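Phosphopantothenoylcysteine decarboxylase (Cryptococcus neoformans, PDB 6EOA) binds FMN, belongs to the Ppz/Hal3 phosphatase system as its Hal3 protein, and probably decarboxylates phosphopantothenoylcysteine in coenzyme A biosynthesis. Local coordinates at the interface of chains A and B. Coordinates in Å, arbitrary orientation; residue numbers count along the deposited sequence, not the author numbering. Chains: chain A/B, Phosphopantothenoylcysteine decarboxylase.

Contact 1: the interface of chains A and B. Residues chain A 147-150, 160-161, 196, 198; chain B 182-184.
A:Arg161 crosses B:His182 at about a right angle and lays its aliphatic shaft, not its charged head, over the imidazole: CD sits above the middle of one face, 3.7 Å from the ring centroid, a CH-pi contact. The arginine has CG anti to its backbone N (chi1 -169°) and then bends at chi2 and chi3, which carries the guanidinium past the ring, with NH1 3.5 Å from CB of B:His182 and the two planes 33° apart. Its NE gives a nearly straight hydrogen bond (3.2 Å) to O of A:Gly150, almost in the guanidinium plane, which should limit rotation of the head group. A:Leu196 comes obliquely from the opposite side to the CE1 corner, beyond the rim of the ring, where its CD2 methyl touches CE1 (3.5 Å). The arginine shaft thus covers one face while the leucine methyl props the CE1 corner from the other side. On its own chain, B:His182 ND1 accepts the backbone N-H of B:Leu184 (3.2 Å), a cap on the first turn of helix 183-195 that also steadies the ring. B:Leu184 then points its CD1 methyl at the end of helix 141-149, 3.5 Å from O of A:Ile147 and equally near CA of A:Gly150. The patch is essentially packing: it seats the start of helix 183-195 against the neighbouring subunit of the trimer in this homo-oligomeric flavoprotein family.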
ATOM      1  N   ILE A 147      -8.882   4.637  -0.274  1.00 56.35           N
ATOM      2  CA  ILE A 147      -9.593   5.810  -0.776  1.00 57.87           C
ATOM      3  C   ILE A 147      -9.504   6.959   0.223  1.00 60.99           C
ATOM      4  O   ILE A 147      -9.179   8.092  -0.144  1.00 62.87           O
ATOM      5  CB  ILE A 147     -11.077   5.497  -1.063  1.00 57.20           C
ATOM      6  CG1 ILE A 147     -11.199   4.541  -2.251  1.00 58.79           C
ATOM      7  CG2 ILE A 147     -11.851   6.780  -1.343  1.00 56.29           C
ATOM      8  CD1 ILE A 147     -12.585   3.954  -2.429  1.00 59.69           C
ATOM      9  N   ALA A 148      -9.788   6.656   1.487  1.00 63.50           N
ATOM     10  CA  ALA A 148      -9.729   7.650   2.551  1.00 65.51           C
ATOM     11  C   ALA A 148      -8.308   8.168   2.727  1.00 68.79           C
ATOM     12  O   ALA A 148      -8.102   9.318   3.107  1.00 73.96           O
ATOM     13  CB  ALA A 148     -10.245   7.065   3.855  1.00 66.64           C
ATOM     14  N   GLY A 149      -7.330   7.314   2.443  1.00 66.18           N
ATOM     15  CA  GLY A 149      -5.934   7.688   2.570  1.00 64.96           C
ATOM     16  C   GLY A 149      -5.375   8.407   1.356  1.00 66.47           C
ATOM     17  O   GLY A 149      -4.296   8.992   1.422  1.00 70.57           O
ATOM     18  N   GLY A 150      -6.102   8.366   0.242  1.00 65.81           N
ATOM     19  CA  GLY A 150      -5.672   9.046  -0.968  1.00 64.21           C
ATOM     20  C   GLY A 150      -4.644   8.256  -1.752  1.00 63.11           C
ATOM     21  O   GLY A 150      -4.041   8.762  -2.699  1.00 63.11           O
ATOM     22  N   LEU A 160     -10.519   6.789  -9.255  1.00 59.87           N
ATOM     23  CA  LEU A 160     -11.249   7.550  -8.243  1.00 61.30           C
ATOM     24  C   LEU A 160     -10.546   8.862  -7.904  1.00 61.87           C
ATOM     25  O   LEU A 160     -11.192   9.898  -7.754  1.00 62.61           O
ATOM     26  CB  LEU A 160     -11.433   6.708  -6.979  1.00 59.34           C
ATOM     27  CG  LEU A 160     -12.489   5.604  -7.081  1.00 61.24           C
ATOM     28  CD1 LEU A 160     -12.266   4.537  -6.024  1.00 62.76           C
ATOM     29  CD2 LEU A 160     -13.882   6.194  -6.959  1.00 62.18           C
ATOM     30  N   ARG A 161      -9.221   8.812  -7.799  1.00 63.50           N
ATOM     31  CA  ARG A 161      -8.429   9.993  -7.467  1.00 65.07           C
ATOM     32  C   ARG A 161      -8.479  11.030  -8.584  1.00 62.67           C
ATOM     33  O   ARG A 161      -8.381  12.228  -8.329  1.00 65.33           O
ATOM     34  CB  ARG A 161      -6.977   9.599  -7.188  1.00 69.69           C
ATOM     35  CG  ARG A 161      -6.124  10.706  -6.581  1.00 75.82           C
ATOM     36  CD  ARG A 161      -6.528  10.997  -5.138  1.00 79.34           C
ATOM     37  NE  ARG A 161      -5.364  11.166  -4.268  1.00 81.07           N
ATOM     38  CZ  ARG A 161      -4.633  12.273  -4.209  1.00 82.71           C
ATOM     39  NH1 ARG A 161      -4.944  13.311  -4.973  1.00 81.67           N
ATOM     40  NH2 ARG A 161      -3.590  12.343  -3.391  1.00 84.82           N
ATOM     41  N   LEU A 196     -15.114  13.846   0.447  1.00 77.51           N
ATOM     42  CA  LEU A 196     -15.074  13.484  -0.967  1.00 71.87           C
ATOM     43  C   LEU A 196     -16.444  13.540  -1.640  1.00 72.82           C
ATOM     44  O   LEU A 196     -16.538  13.521  -2.866  1.00 71.55           O
ATOM     45  CB  LEU A 196     -14.472  12.090  -1.132  1.00 67.22           C
ATOM     46  CG  LEU A 196     -13.083  11.888  -0.525  1.00 66.80           C
ATOM     47  CD1 LEU A 196     -12.477  10.578  -0.999  1.00 66.29           C
ATOM     48  CD2 LEU A 196     -12.170  13.053  -0.869  1.00 67.77           C
ATOM     49  N   TYR A 198     -18.708  11.288  -1.630  1.00 69.58           N
ATOM     50  CA  TYR A 198     -19.167   9.984  -2.100  1.00 72.26           C
ATOM     51  C   TYR A 198     -20.464   9.594  -1.392  1.00 73.08           C
ATOM     52  O   TYR A 198     -20.665   9.919  -0.222  1.00 71.73           O
ATOM     53  CB  TYR A 198     -18.115   8.893  -1.869  1.00 72.46           C
ATOM     54  CG  TYR A 198     -16.824   9.019  -2.660  1.00 74.82           C
ATOM     55  CD1 TYR A 198     -16.554  10.143  -3.434  1.00 78.04           C
ATOM     56  CD2 TYR A 198     -15.878   7.998  -2.634  1.00 73.72           C
ATOM     57  CE1 TYR A 198     -15.373  10.250  -4.151  1.00 78.08           C
ATOM     58  CE2 TYR A 198     -14.696   8.095  -3.350  1.00 74.29           C
ATOM     59  CZ  TYR A 198     -14.449   9.224  -4.106  1.00 76.41           C
ATOM     60  OH  TYR A 198     -13.279   9.327  -4.823  1.00 76.14           O
TER
ATOM     61  N   HIS B 182      -7.940  17.327  -6.186  1.00 78.52           N
ATOM     62  CA  HIS B 182      -8.561  16.435  -5.207  1.00 75.41           C
ATOM     63  C   HIS B 182      -8.366  16.978  -3.790  1.00 74.14           C
ATOM     64  O   HIS B 182      -7.329  17.564  -3.479  1.00 73.17           O
ATOM     65  CB  HIS B 182      -7.972  15.026  -5.339  1.00 72.93           C
ATOM     66  CG  HIS B 182      -8.764  13.960  -4.651  1.00 70.22           C
ATOM     67  ND1 HIS B 182      -8.573  13.624  -3.327  1.00 71.33           N
ATOM     68  CD2 HIS B 182      -9.732  13.133  -5.110  1.00 70.98           C
ATOM     69  CE1 HIS B 182      -9.395  12.645  -3.001  1.00 71.41           C
ATOM     70  NE2 HIS B 182     -10.110  12.327  -4.066  1.00 71.61           N
ATOM     71  N   ARG B 183      -9.369  16.784  -2.941  1.00 74.54           N
ATOM     72  CA  ARG B 183      -9.369  17.356  -1.600  1.00 77.21           C
ATOM     73  C   ARG B 183      -8.197  16.883  -0.747  1.00 75.53           C
ATOM     74  O   ARG B 183      -7.710  17.622   0.116  1.00 77.48           O
ATOM     75  CB  ARG B 183     -10.681  17.027  -0.886  1.00 82.93           C
ATOM     76  CG  ARG B 183     -10.927  17.848   0.369  1.00 90.87           C
ATOM     77  CD  ARG B 183     -12.290  18.515   0.310  1.00 99.92           C
ATOM     78  NE  ARG B 183     -12.603  19.262   1.524  1.00108.20           N
ATOM     79  CZ  ARG B 183     -13.810  19.311   2.080  1.00114.74           C
ATOM     80  NH1 ARG B 183     -14.821  18.652   1.530  1.00116.54           N
ATOM     81  NH2 ARG B 183     -14.006  20.018   3.186  1.00117.79           N
ATOM     82  N   LEU B 184      -7.745  15.658  -0.992  1.00 72.68           N
ATOM     83  CA  LEU B 184      -6.717  15.046  -0.159  1.00 72.78           C
ATOM     84  C   LEU B 184      -5.313  15.522  -0.505  1.00 73.28           C
ATOM     85  O   LEU B 184      -4.383  15.349   0.282  1.00 75.44           O
ATOM     86  CB  LEU B 184      -6.791  13.526  -0.274  1.00 69.90           C
ATOM     87  CG  LEU B 184      -8.104  12.921   0.225  1.00 71.72           C
ATOM     88  CD1 LEU B 184      -8.097  11.418   0.074  1.00 59.89           C
ATOM     89  CD2 LEU B 184      -8.349  13.316   1.673  1.00 72.45           C
TER

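Contact 2: the interface of chains A and B. Residues chain A 150-153, 158, 161; chain B 141-142, 145, 179, 185, 188.
A:Cys152 and B:Asp142 meet where the FMN-binding segments of two subunits adjoin, in a flavoprotein of the homo-oligomeric flavin-containing Cys decarboxylase (HFCD) superfamily; A:Cys152 and B:Ala141 both belong to FMN sites. Hydrogen bonds come first. The backbone N of A:Cys152 donates to carboxylate OD1 of B:Asp142 (2.9 Å, 145° at H), reaching it on the anti side and 29° out of the carboxylate plane. CG of B:Asp142 stands anti to its backbone N (chi1 -172°), which swings the acid from helix 141-149 toward the chain A loop. NH1 of A:Arg161 donates to the hydroxyl OG1 of B:Thr185 (2.9 Å), tilted from the guanidinium plane, while that hydroxyl donates to O of B:Met179 (2.7 Å) and so relays between the chains. Behind the loop, A:Ser158 OG donates to O of A:Cys152, bracing it. Among charges, OD2 of A:Asp153 lies 4.2 Å from OD2 of B:Asp142, two acids near each other without contact. Packing contacts include B:Ala141 CB over one guanidinium face of A:Arg161, offset toward the rim, B:Ala145 CB against the A:Gly150 carbonyl, and B:Met179 crossing A:Arg161 at about a right angle, CG to CG at 3.9 Å.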
ATOM      1  N   GLY A 150      -6.102   8.366   0.242  1.00 65.81           N
ATOM      2  CA  GLY A 150      -5.672   9.046  -0.968  1.00 64.21           C
ATOM      3  C   GLY A 150      -4.644   8.256  -1.752  1.00 63.11           C
ATOM      4  O   GLY A 150      -4.041   8.762  -2.699  1.00 63.11           O
ATOM      5  N   ILE A 151      -4.446   7.005  -1.353  1.00 59.31           N
ATOM      6  CA  ILE A 151      -3.521   6.113  -2.034  1.00 61.86           C
ATOM      7  C   ILE A 151      -4.085   5.683  -3.382  1.00 61.77           C
ATOM      8  O   ILE A 151      -5.253   5.312  -3.477  1.00 61.76           O
ATOM      9  CB  ILE A 151      -3.219   4.882  -1.170  1.00 63.58           C
ATOM     10  CG1 ILE A 151      -2.346   5.295   0.011  1.00 66.27           C
ATOM     11  CG2 ILE A 151      -2.527   3.799  -1.985  1.00 63.09           C
ATOM     12  CD1 ILE A 151      -1.949   4.159   0.886  1.00 66.66           C
ATOM     13  N   CYS A 152      -3.261   5.738  -4.426  1.00 59.78           N
ATOM     14  CA  CYS A 152      -3.739   5.414  -5.765  1.00 58.99           C
ATOM     15  C   CYS A 152      -2.745   4.618  -6.604  1.00 61.42           C
ATOM     16  O   CYS A 152      -2.422   5.010  -7.724  1.00 66.92           O
ATOM     17  CB  CYS A 152      -4.136   6.696  -6.506  1.00 61.67           C
ATOM     18  SG  CYS A 152      -3.040   8.109  -6.251  1.00 69.30           S
ATOM     19  N   ASP A 153      -2.290   3.480  -6.080  1.00 60.28           N
ATOM     20  CA  ASP A 153      -1.329   2.642  -6.795  1.00 59.32           C
ATOM     21  C   ASP A 153      -1.995   1.472  -7.518  1.00 56.05           C
ATOM     22  O   ASP A 153      -1.409   0.400  -7.662  1.00 58.08           O
ATOM     23  CB  ASP A 153      -0.240   2.123  -5.840  1.00 61.01           C
ATOM     24  CG  ASP A 153      -0.809   1.430  -4.608  1.00 61.86           C
ATOM     25  OD1 ASP A 153      -2.032   1.174  -4.560  1.00 57.03           O
ATOM     26  OD2 ASP A 153      -0.019   1.132  -3.684  1.00 68.42           O
ATOM     27  N   SER A 158      -6.541   5.021  -8.897  1.00 57.78           N
ATOM     28  CA  SER A 158      -6.123   6.103  -9.782  1.00 61.10           C
ATOM     29  C   SER A 158      -7.341   6.736 -10.448  1.00 62.32           C
ATOM     30  O   SER A 158      -7.412   7.958 -10.606  1.00 63.64           O
ATOM     31  CB  SER A 158      -5.139   5.601 -10.842  1.00 62.08           C
ATOM     32  OG  SER A 158      -3.842   5.443 -10.296  1.00 66.21           O
ATOM     33  N   ARG A 161      -9.221   8.812  -7.799  1.00 63.50           N
ATOM     34  CA  ARG A 161      -8.429   9.993  -7.467  1.00 65.07           C
ATOM     35  C   ARG A 161      -8.479  11.030  -8.584  1.00 62.67           C
ATOM     36  O   ARG A 161      -8.381  12.228  -8.329  1.00 65.33           O
ATOM     37  CB  ARG A 161      -6.977   9.599  -7.188  1.00 69.69           C
ATOM     38  CG  ARG A 161      -6.124  10.706  -6.581  1.00 75.82           C
ATOM     39  CD  ARG A 161      -6.528  10.997  -5.138  1.00 79.34           C
ATOM     40  NE  ARG A 161      -5.364  11.166  -4.268  1.00 81.07           N
ATOM     41  CZ  ARG A 161      -4.633  12.273  -4.209  1.00 82.71           C
ATOM     42  NH1 ARG A 161      -4.944  13.311  -4.973  1.00 81.67           N
ATOM     43  NH2 ARG A 161      -3.590  12.343  -3.391  1.00 84.82           N
TER
ATOM     44  N   ALA B 141       0.811  11.569  -6.988  1.00 55.90           N
ATOM     45  CA  ALA B 141      -0.183  11.687  -5.927  1.00 55.22           C
ATOM     46  C   ALA B 141      -0.065  10.513  -4.961  1.00 55.80           C
ATOM     47  O   ALA B 141      -0.231  10.673  -3.754  1.00 60.04           O
ATOM     48  CB  ALA B 141      -1.586  11.756  -6.513  1.00 52.69           C
ATOM     49  N   ASP B 142       0.229   9.335  -5.503  1.00 55.30           N
ATOM     50  CA  ASP B 142       0.382   8.128  -4.695  1.00 55.55           C
ATOM     51  C   ASP B 142       1.545   8.256  -3.718  1.00 55.82           C
ATOM     52  O   ASP B 142       1.406   7.956  -2.531  1.00 56.56           O
ATOM     53  CB  ASP B 142       0.591   6.903  -5.587  1.00 58.07           C
ATOM     54  CG  ASP B 142       0.566   5.592  -4.804  1.00 60.96           C
ATOM     55  OD1 ASP B 142      -0.416   5.346  -4.068  1.00 58.01           O
ATOM     56  OD2 ASP B 142       1.534   4.809  -4.923  1.00 61.89           O
ATOM     57  N   ALA B 145       0.726  10.715  -1.051  1.00 57.25           N
ATOM     58  CA  ALA B 145      -0.177  10.087  -0.092  1.00 56.83           C
ATOM     59  C   ALA B 145       0.566   9.106   0.815  1.00 54.17           C
ATOM     60  O   ALA B 145       0.324   9.063   2.021  1.00 56.65           O
ATOM     61  CB  ALA B 145      -1.315   9.381  -0.823  1.00 53.60           C
ATOM     62  N   MET B 179      -6.290  15.245 -10.246  1.00 67.08           N
ATOM     63  CA  MET B 179      -5.673  14.589  -9.100  1.00 69.64           C
ATOM     64  C   MET B 179      -5.145  15.641  -8.134  1.00 67.08           C
ATOM     65  O   MET B 179      -5.264  15.494  -6.920  1.00 60.91           O
ATOM     66  CB  MET B 179      -4.542  13.650  -9.527  1.00 70.24           C
ATOM     67  CG  MET B 179      -5.011  12.291 -10.023  1.00 72.73           C
ATOM     68  SD  MET B 179      -3.705  11.053  -9.911  1.00 66.49           S
ATOM     69  CE  MET B 179      -4.529   9.618 -10.599  1.00 70.18           C
ATOM     70  N   THR B 185      -5.159  16.114  -1.684  1.00 71.81           N
ATOM     71  CA  THR B 185      -3.864  16.618  -2.119  1.00 71.60           C
ATOM     72  C   THR B 185      -3.357  17.719  -1.195  1.00 73.94           C
ATOM     73  O   THR B 185      -2.219  17.678  -0.726  1.00 70.73           O
ATOM     74  CB  THR B 185      -3.929  17.162  -3.552  1.00 69.86           C
ATOM     75  OG1 THR B 185      -4.206  16.087  -4.456  1.00 65.87           O
ATOM     76  CG2 THR B 185      -2.605  17.816  -3.934  1.00 69.31           C
ATOM     77  N   HIS B 188      -2.426  16.509   2.193  1.00 71.27           N
ATOM     78  CA  HIS B 188      -1.152  15.789   2.203  1.00 69.42           C
ATOM     79  C   HIS B 188       0.024  16.745   2.045  1.00 66.86           C
ATOM     80  O   HIS B 188       1.076  16.552   2.661  1.00 65.50           O
ATOM     81  CB  HIS B 188      -1.113  14.727   1.103  1.00 67.31           C
ATOM     82  CG  HIS B 188      -2.091  13.612   1.306  1.00 68.03           C
ATOM     83  ND1 HIS B 188      -2.380  12.686   0.326  1.00 65.88           N
ATOM     84  CD2 HIS B 188      -2.854  13.278   2.375  1.00 69.82           C
ATOM     85  CE1 HIS B 188      -3.277  11.830   0.783  1.00 65.72           C
ATOM     86  NE2 HIS B 188      -3.578  12.165   2.025  1.00 68.14           N
TER

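Contact 3: the interface of chains A and B. Residues chain A 124-125, 128, 158, 160-163; chain B 176, 178-179, 182.
The guanidinium of A:Arg128 is covered on one face by CG2 of A:Ile125 from its own helix 123-130 and on the other by CE2 of B:Tyr178, each offset toward the rim. OD1 of B:Asn176 lies at its edge, in plane. Arginine and tyrosine cross at about a right angle with their planes 87° apart, and NH1 of A:Arg128 lies in the plane of the phenol ring, at its edge. The NH1 to B:Asn176 OD1 distance is 3.1 Å, but the N-H points away, so this is not a hydrogen bond. That carboxamide oxygen instead accepts the backbone N-H of B:Tyr178 (3.0 Å), which comes from above the carbonyl plane, 56° out of it. The bond helps hold the side chain of B:Asn176, whose CG stands anti to its backbone N (chi1 174°), and tip to tip with it comes CD1 of A:Ile125, 3.9 Å from ND2. B:Asn176 and B:Met179 belong to the family's PXMNXXM stretch. B:Met179, its chain extended beyond CG, pushes into chain A: CG packs 3.8 Å from CA of A:Ala162 at the end of helix 155-162. The imidazole of A:His124 has CB of A:Ser158 over one face. In family decarboxylases this histidine and the motif's asparagine serve catalysis, so the two subunits probably form an active site together here. The methyl CE of B:Met179 stops 3.7 Å from NE2 of A:His124.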
ATOM      1  N   HIS A 124      -6.971   5.137 -16.881  1.00 58.77           N
ATOM      2  CA  HIS A 124      -7.816   5.663 -15.809  1.00 59.74           C
ATOM      3  C   HIS A 124      -8.309   7.073 -16.138  1.00 61.06           C
ATOM      4  O   HIS A 124      -9.305   7.535 -15.576  1.00 60.67           O
ATOM      5  CB  HIS A 124      -7.082   5.638 -14.457  1.00 60.43           C
ATOM      6  CG  HIS A 124      -5.938   6.600 -14.353  1.00 62.39           C
ATOM      7  ND1 HIS A 124      -4.622   6.207 -14.469  1.00 60.45           N
ATOM      8  CD2 HIS A 124      -5.911   7.933 -14.112  1.00 65.25           C
ATOM      9  CE1 HIS A 124      -3.835   7.257 -14.319  1.00 62.92           C
ATOM     10  NE2 HIS A 124      -4.592   8.317 -14.104  1.00 63.67           N
ATOM     11  N   ILE A 125      -7.621   7.747 -17.054  1.00 61.61           N
ATOM     12  CA  ILE A 125      -8.084   9.041 -17.549  1.00 62.96           C
ATOM     13  C   ILE A 125      -9.240   8.835 -18.523  1.00 62.44           C
ATOM     14  O   ILE A 125     -10.259   9.519 -18.444  1.00 64.72           O
ATOM     15  CB  ILE A 125      -6.952   9.831 -18.245  1.00 61.78           C
ATOM     16  CG1 ILE A 125      -5.848  10.180 -17.244  1.00 60.28           C
ATOM     17  CG2 ILE A 125      -7.497  11.099 -18.891  1.00 63.33           C
ATOM     18  CD1 ILE A 125      -6.335  10.944 -16.027  1.00 58.85           C
ATOM     19  N   ARG A 128     -12.330   7.916 -16.593  1.00 72.17           N
ATOM     20  CA  ARG A 128     -12.890   9.067 -15.890  1.00 73.38           C
ATOM     21  C   ARG A 128     -13.756   9.918 -16.813  1.00 73.33           C
ATOM     22  O   ARG A 128     -14.831  10.377 -16.424  1.00 75.92           O
ATOM     23  CB  ARG A 128     -11.782   9.931 -15.298  1.00 77.38           C
ATOM     24  CG  ARG A 128     -12.285  11.280 -14.818  1.00 84.28           C
ATOM     25  CD  ARG A 128     -11.190  12.316 -14.845  1.00 86.79           C
ATOM     26  NE  ARG A 128     -10.979  12.901 -16.162  1.00 89.25           N
ATOM     27  CZ  ARG A 128      -9.916  13.631 -16.480  1.00 93.20           C
ATOM     28  NH1 ARG A 128      -8.972  13.848 -15.572  1.00 91.31           N
ATOM     29  NH2 ARG A 128      -9.792  14.140 -17.700  1.00 97.46           N
ATOM     30  N   SER A 158      -6.541   5.021  -8.897  1.00 57.78           N
ATOM     31  CA  SER A 158      -6.123   6.103  -9.782  1.00 61.10           C
ATOM     32  C   SER A 158      -7.341   6.736 -10.448  1.00 62.32           C
ATOM     33  O   SER A 158      -7.412   7.958 -10.606  1.00 63.64           O
ATOM     34  CB  SER A 158      -5.139   5.601 -10.842  1.00 62.08           C
ATOM     35  OG  SER A 158      -3.842   5.443 -10.296  1.00 66.21           O
ATOM     36  N   LEU A 160     -10.519   6.789  -9.255  1.00 59.87           N
ATOM     37  CA  LEU A 160     -11.249   7.550  -8.243  1.00 61.30           C
ATOM     38  C   LEU A 160     -10.546   8.862  -7.904  1.00 61.87           C
ATOM     39  O   LEU A 160     -11.192   9.898  -7.754  1.00 62.61           O
ATOM     40  CB  LEU A 160     -11.433   6.708  -6.979  1.00 59.34           C
ATOM     41  CG  LEU A 160     -12.489   5.604  -7.081  1.00 61.24           C
ATOM     42  CD1 LEU A 160     -12.266   4.537  -6.024  1.00 62.76           C
ATOM     43  CD2 LEU A 160     -13.882   6.194  -6.959  1.00 62.18           C
ATOM     44  N   ARG A 161      -9.221   8.812  -7.799  1.00 63.50           N
ATOM     45  CA  ARG A 161      -8.429   9.993  -7.467  1.00 65.07           C
ATOM     46  C   ARG A 161      -8.479  11.030  -8.584  1.00 62.67           C
ATOM     47  O   ARG A 161      -8.381  12.228  -8.329  1.00 65.33           O
ATOM     48  CB  ARG A 161      -6.977   9.599  -7.188  1.00 69.69           C
ATOM     49  CG  ARG A 161      -6.124  10.706  -6.581  1.00 75.82           C
ATOM     50  CD  ARG A 161      -6.528  10.997  -5.138  1.00 79.34           C
ATOM     51  NE  ARG A 161      -5.364  11.166  -4.268  1.00 81.07           N
ATOM     52  CZ  ARG A 161      -4.633  12.273  -4.209  1.00 82.71           C
ATOM     53  NH1 ARG A 161      -4.944  13.311  -4.973  1.00 81.67           N
ATOM     54  NH2 ARG A 161      -3.590  12.343  -3.391  1.00 84.82           N
ATOM     55  N   ALA A 162      -8.640  10.565  -9.819  1.00 63.35           N
ATOM     56  CA  ALA A 162      -8.598  11.446 -10.983  1.00 65.88           C
ATOM     57  C   ALA A 162      -9.960  12.026 -11.345  1.00 69.23           C
ATOM     58  O   ALA A 162     -10.043  12.915 -12.190  1.00 71.84           O
ATOM     59  CB  ALA A 162      -8.021  10.706 -12.180  1.00 64.71           C
ATOM     60  N   LEU A 163     -11.020  11.531 -10.714  1.00 69.83           N
ATOM     61  CA  LEU A 163     -12.376  11.978 -11.037  1.00 77.13           C
ATOM     62  C   LEU A 163     -12.569  13.484 -10.883  1.00 85.81           C
ATOM     63  O   LEU A 163     -11.882  14.133 -10.096  1.00 87.82           O
ATOM     64  CB  LEU A 163     -13.403  11.260 -10.162  1.00 72.17           C
ATOM     65  CG  LEU A 163     -13.739   9.813 -10.501  1.00 68.86           C
ATOM     66  CD1 LEU A 163     -14.846   9.333  -9.593  1.00 71.01           C
ATOM     67  CD2 LEU A 163     -14.143   9.678 -11.958  1.00 70.28           C
TER
ATOM     68  N   ASN B 176      -2.069  14.687 -12.962  1.00 70.39           N
ATOM     69  CA  ASN B 176      -3.234  15.179 -13.675  1.00 70.13           C
ATOM     70  C   ASN B 176      -3.911  16.233 -12.816  1.00 68.48           C
ATOM     71  O   ASN B 176      -3.949  16.107 -11.591  1.00 65.30           O
ATOM     72  CB  ASN B 176      -4.195  14.036 -14.004  1.00 71.47           C
ATOM     73  CG  ASN B 176      -5.488  14.524 -14.620  1.00 75.79           C
ATOM     74  OD1 ASN B 176      -6.493  14.683 -13.931  1.00 79.26           O
ATOM     75  ND2 ASN B 176      -5.466  14.771 -15.924  1.00 75.72           N
ATOM     76  N   TYR B 178      -6.867  17.070 -12.160  1.00 70.13           N
ATOM     77  CA  TYR B 178      -7.972  16.650 -11.310  1.00 71.34           C
ATOM     78  C   TYR B 178      -7.479  15.826 -10.124  1.00 69.19           C
ATOM     79  O   TYR B 178      -8.164  15.724  -9.107  1.00 68.64           O
ATOM     80  CB  TYR B 178      -9.007  15.873 -12.122  1.00 75.44           C
ATOM     81  CG  TYR B 178      -9.913  16.782 -12.919  1.00 84.98           C
ATOM     82  CD1 TYR B 178     -10.561  17.848 -12.309  1.00 90.60           C
ATOM     83  CD2 TYR B 178     -10.104  16.593 -14.281  1.00 89.49           C
ATOM     84  CE1 TYR B 178     -11.385  18.693 -13.028  1.00 95.39           C
ATOM     85  CE2 TYR B 178     -10.928  17.434 -15.012  1.00 94.43           C
ATOM     86  CZ  TYR B 178     -11.566  18.483 -14.380  1.00 97.79           C
ATOM     87  OH  TYR B 178     -12.386  19.325 -15.097  1.00103.70           O
ATOM     88  N   MET B 179      -6.290  15.245 -10.246  1.00 67.08           N
ATOM     89  CA  MET B 179      -5.673  14.589  -9.100  1.00 69.64           C
ATOM     90  C   MET B 179      -5.145  15.641  -8.134  1.00 67.08           C
ATOM     91  O   MET B 179      -5.264  15.494  -6.920  1.00 60.91           O
ATOM     92  CB  MET B 179      -4.542  13.650  -9.527  1.00 70.24           C
ATOM     93  CG  MET B 179      -5.011  12.291 -10.023  1.00 72.73           C
ATOM     94  SD  MET B 179      -3.705  11.053  -9.911  1.00 66.49           S
ATOM     95  CE  MET B 179      -4.529   9.618 -10.599  1.00 70.18           C
ATOM     96  N   HIS B 182      -7.940  17.327  -6.186  1.00 78.52           N
ATOM     97  CA  HIS B 182      -8.561  16.435  -5.207  1.00 75.41           C
ATOM     98  C   HIS B 182      -8.366  16.978  -3.790  1.00 74.14           C
ATOM     99  O   HIS B 182      -7.329  17.564  -3.479  1.00 73.17           O
ATOM    100  CB  HIS B 182      -7.972  15.026  -5.339  1.00 72.93           C
ATOM    101  CG  HIS B 182      -8.764  13.960  -4.651  1.00 70.22           C
ATOM    102  ND1 HIS B 182      -8.573  13.624  -3.327  1.00 71.33           N
ATOM    103  CD2 HIS B 182      -9.732  13.133  -5.110  1.00 70.98           C
ATOM    104  CE1 HIS B 182      -9.395  12.645  -3.001  1.00 71.41           C
ATOM    105  NE2 HIS B 182     -10.110  12.327  -4.066  1.00 71.61           N
TER

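The three contacts form one continuous subunit boundary: the C-alpha centres of contacts 1 and 2 lie about 7 Å apart, and that of contact 3 about 9 Å from either. A:Arg161, at the end of helix 155-162, takes part in all of them. Contacts 1 and 2 also share A:Gly150, contacts 1 and 3 A:Leu160 and B:His182, contacts 2 and 3 A:Ser158 and B:Met179. Helix 141-149 serves from both chains, on different patches, as expected where copies meet without an exact two-fold. In the deposited trimer such boundaries link subunits and probably help shape the FMN sites.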